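Local coordinates for protein Fe-S binding reductase, putative (Thermus thermophilus, PDB 2D4P) that is of unknown function but has the fold of GNAT acetyltransferases and may therefore transfer acyl groups, at residues L97-E102 with E108-E113; T66-R71 with G78-V83; E8-R13 with S37-E42. All coordinates share one frame; numbering follows the deposited sequence.

Contact 1 of 3, residues L97-E102 with E108-E113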
loop_
_atom_site.group_PDB
_atom_site.type_symbol
_atom_site.label_atom_id
_atom_site.label_comp_id
_atom_site.label_asym_id
_atom_site.label_seq_id
_atom_site.Cartn_x
_atom_site.Cartn_y
_atom_site.Cartn_z
ATOM N N LEU A 97 -3.257 7.980 0.564
ATOM C CA LEU A 97 -2.768 7.168 1.669
ATOM C C LEU A 97 -2.958 7.997 2.942
ATOM O O LEU A 97 -2.756 9.212 2.927
ATOM C CB LEU A 97 -1.274 6.890 1.431
ATOM C CG LEU A 97 -0.464 5.969 2.327
ATOM C CD1 LEU A 97 0.624 5.308 1.535
ATOM C CD2 LEU A 97 0.131 6.758 3.468
ATOM N N HIS A 98 -3.336 7.344 4.039
ATOM C CA HIS A 98 -3.380 7.992 5.357
ATOM C C HIS A 98 -2.048 7.727 6.094
ATOM O O HIS A 98 -1.754 6.604 6.499
ATOM C CB HIS A 98 -4.596 7.508 6.167
ATOM C CG HIS A 98 -5.915 7.708 5.473
ATOM N ND1 HIS A 98 -7.029 6.948 5.763
ATOM C CD2 HIS A 98 -6.315 8.611 4.543
ATOM C CE1 HIS A 98 -8.044 7.343 5.008
ATOM N NE2 HIS A 98 -7.640 8.350 4.258
ATOM N N LEU A 99 -1.225 8.750 6.208
ATOM C CA LEU A 99 0.138 8.653 6.691
ATOM C C LEU A 99 0.254 8.957 8.220
ATOM O O LEU A 99 -0.232 9.960 8.699
ATOM C CB LEU A 99 1.007 9.624 5.871
ATOM C CG LEU A 99 2.417 9.970 6.370
ATOM C CD1 LEU A 99 3.363 8.763 6.283
ATOM C CD2 LEU A 99 2.999 11.193 5.649
ATOM N N ASP A 100 0.888 8.066 8.967
ATOM C CA ASP A 100 1.381 8.409 10.316
ATOM C C ASP A 100 2.663 9.182 10.092
ATOM O O ASP A 100 3.620 8.637 9.568
ATOM C CB ASP A 100 1.642 7.126 11.085
ATOM C CG ASP A 100 2.314 7.344 12.412
ATOM O OD1 ASP A 100 2.594 8.494 12.827
ATOM O OD2 ASP A 100 2.617 6.354 13.102
ATOM N N PRO A 101 2.702 10.461 10.449
ATOM C CA PRO A 101 3.889 11.285 10.166
ATOM C C PRO A 101 5.154 10.942 10.975
ATOM O O PRO A 101 6.222 11.474 10.683
ATOM C CB PRO A 101 3.405 12.710 10.468
ATOM C CG PRO A 101 2.331 12.537 11.469
ATOM C CD PRO A 101 1.649 11.225 11.147
ATOM N N GLU A 102 5.040 10.082 11.981
ATOM C CA GLU A 102 6.208 9.512 12.661
ATOM C C GLU A 102 7.014 8.577 11.737
ATOM O O GLU A 102 8.172 8.279 12.005
ATOM C CB GLU A 102 5.785 8.729 13.915
ATOM C CG GLU A 102 5.135 9.582 15.009
ATOM C CD GLU A 102 5.339 9.040 16.433
ATOM O OE1 GLU A 102 4.354 8.536 17.030
ATOM O OE2 GLU A 102 6.467 9.157 16.987
ATOM N N GLU A 108 9.600 10.094 3.412
ATOM C CA GLU A 108 10.635 10.260 2.416
ATOM C C GLU A 108 10.247 9.613 1.082
ATOM O O GLU A 108 10.428 10.210 0.037
ATOM C CB GLU A 108 11.975 9.680 2.894
ATOM C CG GLU A 108 13.059 9.733 1.813
ATOM C CD GLU A 108 14.446 9.350 2.316
ATOM O OE1 GLU A 108 14.679 9.420 3.555
ATOM O OE2 GLU A 108 15.284 8.995 1.453
ATOM N N ALA A 109 9.715 8.397 1.136
ATOM C CA ALA A 109 9.350 7.663 -0.087
ATOM C C ALA A 109 8.192 8.352 -0.846
ATOM O O ALA A 109 8.204 8.452 -2.075
ATOM C CB ALA A 109 8.979 6.226 0.264
ATOM N N LEU A 110 7.207 8.831 -0.082
ATOM C CA LEU A 110 6.067 9.548 -0.649
ATOM C C LEU A 110 6.506 10.794 -1.402
ATOM O O LEU A 110 6.066 11.047 -2.509
ATOM C CB LEU A 110 5.083 9.917 0.451
ATOM C CG LEU A 110 4.235 8.750 0.974
ATOM C CD1 LEU A 110 3.574 9.051 2.314
ATOM C CD2 LEU A 110 3.176 8.331 -0.050
ATOM N N LYS A 111 7.376 11.594 -0.789
ATOM C CA LYS A 111 7.875 12.786 -1.463
ATOM C C LYS A 111 8.652 12.416 -2.726
ATOM O O LYS A 111 8.503 13.053 -3.774
ATOM C CB LYS A 111 8.718 13.608 -0.479
ATOM C CG LYS A 111 9.214 14.918 -1.049
ATOM C CD LYS A 111 9.679 15.874 0.029
ATOM C CE LYS A 111 10.348 17.098 -0.575
ATOM N NZ LYS A 111 11.097 17.875 0.487
ATOM N N ALA A 112 9.459 11.362 -2.647
ATOM C CA ALA A 112 10.276 10.945 -3.781
ATOM C C ALA A 112 9.421 10.447 -4.941
ATOM O O ALA A 112 9.821 10.549 -6.081
ATOM C CB ALA A 112 11.310 9.878 -3.377
ATOM N N GLU A 113 8.251 9.898 -4.653
ATOM C CA GLU A 113 7.380 9.398 -5.691
ATOM C C GLU A 113 6.195 10.320 -6.014
ATOM O O GLU A 113 5.175 9.867 -6.566
ATOM C CB GLU A 113 6.895 7.991 -5.327
ATOM C CG GLU A 113 7.995 6.938 -5.198
ATOM C CD GLU A 113 8.917 6.861 -6.404
ATOM O OE1 GLU A 113 8.477 7.135 -7.539
ATOM O OE2 GLU A 113 10.099 6.522 -6.247
#
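Leu-97 and Leu-99, two residues apart in the 97-102 segment, both point toward the helix and pack against Leu-110, and this apolar contact is all that joins the two segments. Leu-110 divides its branches between them. Its CD1 meets both methyls of Leu-99, with Leu-110 CD1 lying 4.0 Å from Leu-99 CD1, while the other branch reaches Leu-97 more loosely, at 4.3 Å from Leu-110 CD2 to Leu-97 CD1. The Leu-99 and Leu-110 side chains lie alongside each other, pointing opposite ways; with CG trans to its own backbone N (chi1 166°), Leu-99 extends its fork toward the helix.

Polar interactions stay within each segment or lead outside the pair. Beyond Leu-99 the chain turns through an Asx turn, in which Glu-102 N donates to Asp-100 OD1 over 3.0 Å, reaching the oxygen from above the carboxylate plane. At the other end the helix closes with Glu-113 N bonded to Ala-109 O, and the Glu-113 carboxylate forms salt bridges with Arg-77 and Arg-81.

The contact thus folds the end of strand 94-97 and the following loop against helix 104-112. Leu-106 of that helix also touches both Leu-97 and Leu-99, Ala-109 leans on helix 73-89, and Leu-97 continues across to Val-65 and Ile-68 of strand 61-70.

Contact 2 of 3, residues T66-R71 with G78-V83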
loop_
_atom_site.group_PDB
_atom_site.type_symbol
_atom_site.label_atom_id
_atom_site.label_comp_id
_atom_site.label_asym_id
_atom_site.label_seq_id
_atom_site.Cartn_x
_atom_site.Cartn_y
_atom_site.Cartn_z
ATOM N N THR A 66 -4.461 1.267 1.760
ATOM C CA THR A 66 -4.962 0.933 3.049
ATOM C C THR A 66 -3.849 0.674 4.024
ATOM O O THR A 66 -3.933 1.014 5.218
ATOM C CB THR A 66 -5.884 -0.344 2.838
ATOM O OG1 THR A 66 -6.885 -0.001 1.843
ATOM C CG2 THR A 66 -6.593 -0.637 4.042
ATOM N N ARG A 67 -2.791 0.033 3.527
ATOM C CA ARG A 67 -1.649 -0.300 4.330
ATOM C C ARG A 67 -0.394 -0.409 3.497
ATOM O O ARG A 67 -0.413 -1.025 2.433
ATOM C CB ARG A 67 -1.871 -1.638 5.045
ATOM C CG ARG A 67 -0.790 -1.923 6.041
ATOM C CD ARG A 67 -1.141 -3.024 6.968
ATOM N NE ARG A 67 -0.075 -3.240 7.940
ATOM C CZ ARG A 67 -0.050 -4.287 8.737
ATOM N NH1 ARG A 67 -1.023 -5.190 8.653
ATOM N NH2 ARG A 67 0.964 -4.450 9.587
ATOM N N ILE A 68 0.701 0.115 4.030
ATOM C CA ILE A 68 2.002 -0.094 3.397
ATOM C C ILE A 68 3.021 -0.354 4.501
ATOM O O ILE A 68 3.008 0.302 5.550
ATOM C CB ILE A 68 2.386 1.078 2.459
ATOM C CG1 ILE A 68 3.645 0.700 1.660
ATOM C CG2 ILE A 68 2.608 2.397 3.209
ATOM C CD1 ILE A 68 4.030 1.749 0.580
ATOM N N GLU A 69 3.854 -1.356 4.271
ATOM C CA GLU A 69 4.921 -1.723 5.161
ATOM C C GLU A 69 6.175 -1.890 4.337
ATOM O O GLU A 69 6.109 -2.361 3.196
ATOM C CB GLU A 69 4.595 -3.015 5.918
ATOM C CG GLU A 69 3.310 -2.982 6.739
ATOM C CD GLU A 69 3.311 -1.969 7.887
ATOM O OE1 GLU A 69 4.377 -1.482 8.286
ATOM O OE2 GLU A 69 2.213 -1.678 8.402
ATOM N N GLY A 70 7.314 -1.526 4.912
ATOM C CA GLY A 70 8.575 -1.676 4.210
ATOM C C GLY A 70 9.809 -1.479 5.072
ATOM O O GLY A 70 9.820 -0.656 5.981
ATOM N N ARG A 71 10.846 -2.241 4.748
ATOM C CA ARG A 71 12.066 -2.297 5.540
ATOM C C ARG A 71 13.097 -1.244 5.155
ATOM O O ARG A 71 14.144 -1.099 5.833
ATOM C CB ARG A 71 12.664 -3.674 5.393
ATOM C CG ARG A 71 11.944 -4.710 6.210
ATOM C CD ARG A 71 12.885 -5.777 6.741
ATOM N NE ARG A 71 12.392 -7.105 6.417
ATOM C CZ ARG A 71 13.130 -8.209 6.411
ATOM N NH1 ARG A 71 14.425 -8.164 6.737
ATOM N NH2 ARG A 71 12.551 -9.364 6.089
ATOM N N GLY A 78 9.378 1.644 -4.243
ATOM C CA GLY A 78 9.040 0.740 -5.320
ATOM C C GLY A 78 7.616 0.244 -5.213
ATOM O O GLY A 78 6.932 0.071 -6.226
ATOM N N LEU A 79 7.153 0.023 -3.978
ATOM C CA LEU A 79 5.755 -0.335 -3.754
ATOM C C LEU A 79 4.823 0.808 -4.212
ATOM O O LEU A 79 3.812 0.585 -4.895
ATOM C CB LEU A 79 5.507 -0.678 -2.295
ATOM C CG LEU A 79 6.119 -1.990 -1.798
ATOM C CD1 LEU A 79 6.178 -2.034 -0.317
ATOM C CD2 LEU A 79 5.385 -3.197 -2.370
ATOM N N LEU A 80 5.165 2.040 -3.857
ATOM C CA LEU A 80 4.362 3.176 -4.292
ATOM C C LEU A 80 4.333 3.272 -5.799
ATOM O O LEU A 80 3.298 3.525 -6.381
ATOM C CB LEU A 80 4.874 4.479 -3.691
ATOM C CG LEU A 80 4.698 4.588 -2.177
ATOM C CD1 LEU A 80 5.516 5.773 -1.697
ATOM C CD2 LEU A 80 3.195 4.699 -1.803
ATOM N N ARG A 81 5.475 3.048 -6.432
ATOM C CA ARG A 81 5.557 3.112 -7.885
ATOM C C ARG A 81 4.675 2.036 -8.510
ATOM O O ARG A 81 3.999 2.260 -9.540
ATOM C CB ARG A 81 7.016 2.942 -8.352
ATOM C CG ARG A 81 7.849 4.206 -8.214
ATOM C CD ARG A 81 9.137 4.214 -9.029
ATOM N NE ARG A 81 9.860 2.958 -8.903
ATOM C CZ ARG A 81 10.771 2.686 -7.968
ATOM N NH1 ARG A 81 11.113 3.600 -7.059
ATOM N NH2 ARG A 81 11.355 1.477 -7.959
ATOM N N ALA A 82 4.665 0.854 -7.901
ATOM C CA ALA A 82 3.893 -0.252 -8.453
ATOM C C ALA A 82 2.401 0.074 -8.305
ATOM O O ALA A 82 1.607 -0.141 -9.212
ATOM C CB ALA A 82 4.245 -1.562 -7.741
ATOM N N VAL A 83 2.029 0.624 -7.156
ATOM C CA VAL A 83 0.640 1.027 -6.956
ATOM C C VAL A 83 0.230 2.108 -7.976
ATOM O O VAL A 83 -0.831 1.998 -8.607
ATOM C CB VAL A 83 0.364 1.502 -5.520
ATOM C CG1 VAL A 83 -1.037 2.084 -5.437
ATOM C CG2 VAL A 83 0.560 0.334 -4.498
#
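The peptide carbonyl of Glu-69 meets the helix, its O lying 3.5 Å from Leu-79 CD1, whereas the carboxylate of the same residue leaves from the other side of the strand and sits at the edge of the Arg-67 guanidinium. There Arg-67 NE donates to Glu-69 OE2 over 2.8 Å, almost exactly in the guanidinium plane and to the anti lone pair of the oxygen; a second bond from Arg-67 NH2 is weak. Backbone oxygens of Ala-18 and Arg-21 take further N-H groups of Arg-67, which helps to hold its plane in place. On the helix, one face of the Arg-81 guanidinium is covered toward its rim by Gly-78 CA, 3.5 Å above the plane.

The 66-70 part of strand 61-70 and the 78-83 part of helix 73-89 run at 144° with their axes 10.0 Å apart at closest approach; this strand and helix are the first two elements of a beta-alpha-beta unit that strand 94-97 completes. Such a unit lies at the centre of the GNAT fold, where the turn from strand into helix commonly receives the pyrophosphate of coenzyme A; that role is not established here. A classic beta bulge at Thr-66 and Arg-67, opposite Leu-51, interrupts the regular pairing just before Ile-68.

Ile-68 carries the buried apolar part. A chi1 of -171° turns the CG1 branch away from the residue's own N, and the extended chain places CD1 between two consecutive helix residues: Ile-68 CD1 is 4.0 Å from Leu-79 CB and 3.9 Å from Leu-80 CD2. Ile-68 lies roughly perpendicular to Leu-80, which bridges onward to Ala-109 and Leu-110 of helix 104-112. Leu-79 passes to the other flank, where it covers Phe-38 and Ala-40 of strand 38-42.

Contact 3 of 3, residues E8-R13 with S37-E42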
loop_
_atom_site.group_PDB
_atom_site.type_symbol
_atom_site.label_atom_id
_atom_site.label_comp_id
_atom_site.label_asym_id
_atom_site.label_seq_id
_atom_site.Cartn_x
_atom_site.Cartn_y
_atom_site.Cartn_z
ATOM N N GLU A 8 -1.681 -16.658 -2.382
ATOM C CA GLU A 8 -1.918 -17.274 -1.072
ATOM C C GLU A 8 -0.657 -17.884 -0.491
ATOM O O GLU A 8 -0.494 -17.937 0.723
ATOM C CB GLU A 8 -3.058 -18.286 -1.166
ATOM C CG GLU A 8 -4.385 -17.586 -1.372
ATOM C CD GLU A 8 -5.557 -18.535 -1.527
ATOM O OE1 GLU A 8 -5.469 -19.677 -1.009
ATOM O OE2 GLU A 8 -6.564 -18.118 -2.165
ATOM N N GLU A 9 0.248 -18.299 -1.378
ATOM C CA GLU A 9 1.521 -18.894 -0.992
ATOM C C GLU A 9 2.426 -17.910 -0.245
ATOM O O GLU A 9 3.363 -18.323 0.445
ATOM C CB GLU A 9 2.242 -19.435 -2.238
ATOM C CG GLU A 9 1.647 -20.730 -2.806
ATOM C CD GLU A 9 0.290 -20.570 -3.528
ATOM O OE1 GLU A 9 -0.041 -19.465 -4.043
ATOM O OE2 GLU A 9 -0.468 -21.577 -3.585
ATOM N N ASP A 10 2.123 -16.618 -0.383
ATOM C CA ASP A 10 2.882 -15.543 0.226
ATOM C C ASP A 10 2.374 -15.095 1.587
ATOM O O ASP A 10 2.876 -14.126 2.150
ATOM C CB ASP A 10 2.836 -14.331 -0.693
ATOM C CG ASP A 10 3.566 -14.554 -1.982
ATOM O OD1 ASP A 10 4.714 -15.064 -1.965
ATOM O OD2 ASP A 10 3.072 -14.236 -3.070
ATOM N N LEU A 11 1.383 -15.784 2.126
ATOM C CA LEU A 11 0.821 -15.373 3.408
ATOM C C LEU A 11 1.902 -15.191 4.526
ATOM O O LEU A 11 1.964 -14.143 5.170
ATOM C CB LEU A 11 -0.302 -16.338 3.809
ATOM C CG LEU A 11 -1.055 -16.002 5.093
ATOM C CD1 LEU A 11 -1.736 -14.659 5.010
ATOM C CD2 LEU A 11 -2.046 -17.123 5.387
ATOM N N ASP A 12 2.780 -16.178 4.710
ATOM C CA ASP A 12 3.878 -16.070 5.678
ATOM C C ASP A 12 4.843 -14.911 5.448
ATOM O O ASP A 12 5.249 -14.253 6.397
ATOM C CB ASP A 12 4.668 -17.382 5.724
ATOM C CG ASP A 12 3.881 -18.497 6.351
ATOM O OD1 ASP A 12 2.847 -18.191 6.958
ATOM O OD2 ASP A 12 4.237 -19.701 6.316
ATOM N N ARG A 13 5.213 -14.683 4.192
ATOM C CA ARG A 13 6.066 -13.570 3.808
ATOM C C ARG A 13 5.427 -12.245 4.186
ATOM O O ARG A 13 6.103 -11.367 4.722
ATOM C CB ARG A 13 6.291 -13.560 2.296
ATOM C CG ARG A 13 7.186 -14.634 1.754
ATOM C CD ARG A 13 7.340 -14.479 0.254
ATOM N NE ARG A 13 8.324 -15.371 -0.345
ATOM C CZ ARG A 13 8.065 -16.591 -0.766
ATOM N NH1 ARG A 13 6.850 -17.116 -0.624
ATOM N NH2 ARG A 13 9.045 -17.310 -1.312
ATOM N N SER A 37 -2.330 -4.226 -5.351
ATOM C CA SER A 37 -1.575 -4.619 -4.148
ATOM C C SER A 37 -0.334 -5.426 -4.557
ATOM O O SER A 37 -0.375 -6.226 -5.501
ATOM C CB SER A 37 -2.477 -5.430 -3.223
ATOM O OG SER A 37 -3.599 -4.658 -2.835
ATOM N N PHE A 38 0.768 -5.185 -3.848
ATOM C CA PHE A 38 2.076 -5.711 -4.215
ATOM C C PHE A 38 2.909 -6.158 -3.033
ATOM O O PHE A 38 2.729 -5.691 -1.921
ATOM C CB PHE A 38 2.837 -4.654 -5.037
ATOM C CG PHE A 38 2.146 -4.299 -6.286
ATOM C CD1 PHE A 38 1.230 -3.274 -6.313
ATOM C CD2 PHE A 38 2.341 -5.072 -7.432
ATOM C CE1 PHE A 38 0.535 -3.003 -7.436
ATOM C CE2 PHE A 38 1.654 -4.786 -8.609
ATOM C CZ PHE A 38 0.764 -3.736 -8.612
ATOM N N LEU A 39 3.850 -7.057 -3.328
ATOM C CA LEU A 39 4.899 -7.497 -2.420
ATOM C C LEU A 39 6.243 -7.059 -2.991
ATOM O O LEU A 39 6.454 -7.142 -4.212
ATOM C CB LEU A 39 4.857 -9.029 -2.324
ATOM C CG LEU A 39 5.909 -9.782 -1.488
ATOM C CD1 LEU A 39 5.723 -9.503 0.011
ATOM C CD2 LEU A 39 5.817 -11.272 -1.757
ATOM N N ALA A 40 7.112 -6.565 -2.104
ATOM C CA ALA A 40 8.500 -6.257 -2.409
ATOM C C ALA A 40 9.386 -7.355 -1.828
ATOM O O ALA A 40 9.162 -7.793 -0.704
ATOM C CB ALA A 40 8.891 -4.945 -1.779
ATOM N N GLU A 41 10.395 -7.761 -2.585
ATOM C CA GLU A 41 11.309 -8.842 -2.207
ATOM C C GLU A 41 12.711 -8.487 -2.647
ATOM O O GLU A 41 12.861 -8.020 -3.746
ATOM C CB GLU A 41 10.993 -10.069 -3.049
ATOM C CG GLU A 41 9.887 -10.909 -2.546
ATOM C CD GLU A 41 9.648 -12.103 -3.445
ATOM O OE1 GLU A 41 9.957 -12.138 -4.685
ATOM O OE2 GLU A 41 9.101 -13.033 -2.888
ATOM N N GLU A 42 13.720 -8.785 -1.826
ATOM C CA GLU A 42 15.137 -8.707 -2.216
ATOM C C GLU A 42 15.658 -10.123 -2.203
ATOM O O GLU A 42 15.881 -10.708 -1.132
ATOM C CB GLU A 42 15.938 -7.854 -1.220
ATOM C CG GLU A 42 17.380 -7.580 -1.628
ATOM C CD GLU A 42 17.460 -6.521 -2.702
ATOM O OE1 GLU A 42 17.485 -5.312 -2.369
ATOM O OE2 GLU A 42 17.475 -6.905 -3.873
HETATM O O HOH W 1 10.304 -13.249 -0.442
#
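Arg-13 reaches from the first turn of helix 11-16 to Leu-39 and Glu-41 of the strand. Its CB sets off toward the strand, and the chain then runs extended from CG to NE. CD is the apolar link, with Arg-13 CD 4.1 Å from Leu-39 CD2, the arginine chain passing transversely to the leucine. At NE the contact becomes ionic: Arg-13 NE lies 3.5 Å from Glu-41 OE2, but the oxygen is well out of the guanidinium plane and no N-H points at it, so the pair acts through charge alone. The N-H goes instead to a water at the guanidinium edge, 2.9 Å from Arg-13 NE, which in turn donates to Glu-41 OE2 over 2.7 Å. A chi4 of 88° bends the guanidinium off the line of the chain and brings Arg-13 NH1 back to Asp-10 OD1, a salt bridge of 3.3 Å within the same segment. The Glu-9 carbonyl oxygen also lies in plane at its edge.

Leu-39 and Glu-41 belong to the sheet face that receives helix 11-16, while Phe-38 and Ala-40, on the reverse side, meet helix 73-89; helices on both faces of the sheet are a feature of the GNAT fold.

Asp-10 completes the network. Its carboxylate rests on the Leu-39 methyl, with Asp-10 OD1 4.0 Å from Leu-39 CD2. Like charges approach here, Asp-10 OD1 being 4.9 Å from Glu-41 OE2, and the cost is probably offset by two arginines. Besides Arg-13, Arg-4 of the neighbouring strand 2-4 gives NH1 to Asp-10 OD2 and NH2 to Glu-41 OE2, while Thr-7 N also donates to Asp-10 OD2.

From the N terminus, contact 3 comes first: it closes the long loop that carries helices 11-16 and 25-34 and returns the chain to the sheet at strand 38-42. After the hairpin of strands 45-56 and 61-70, contact 2 closes the short turn into helix 73-89, and contact 1 does the same between strand 94-97 and helix 104-112. The three follow in series; none nests within or crosses another. Contact 2 is the meeting point: its helix 73-89 is packed by helix 104-112 of contact 1 on one flank and by strand 38-42 of contact 3 on another. Contacts 1 and 3 do not touch, their centres lying about 21 Å apart on opposite sides of the chain's centre.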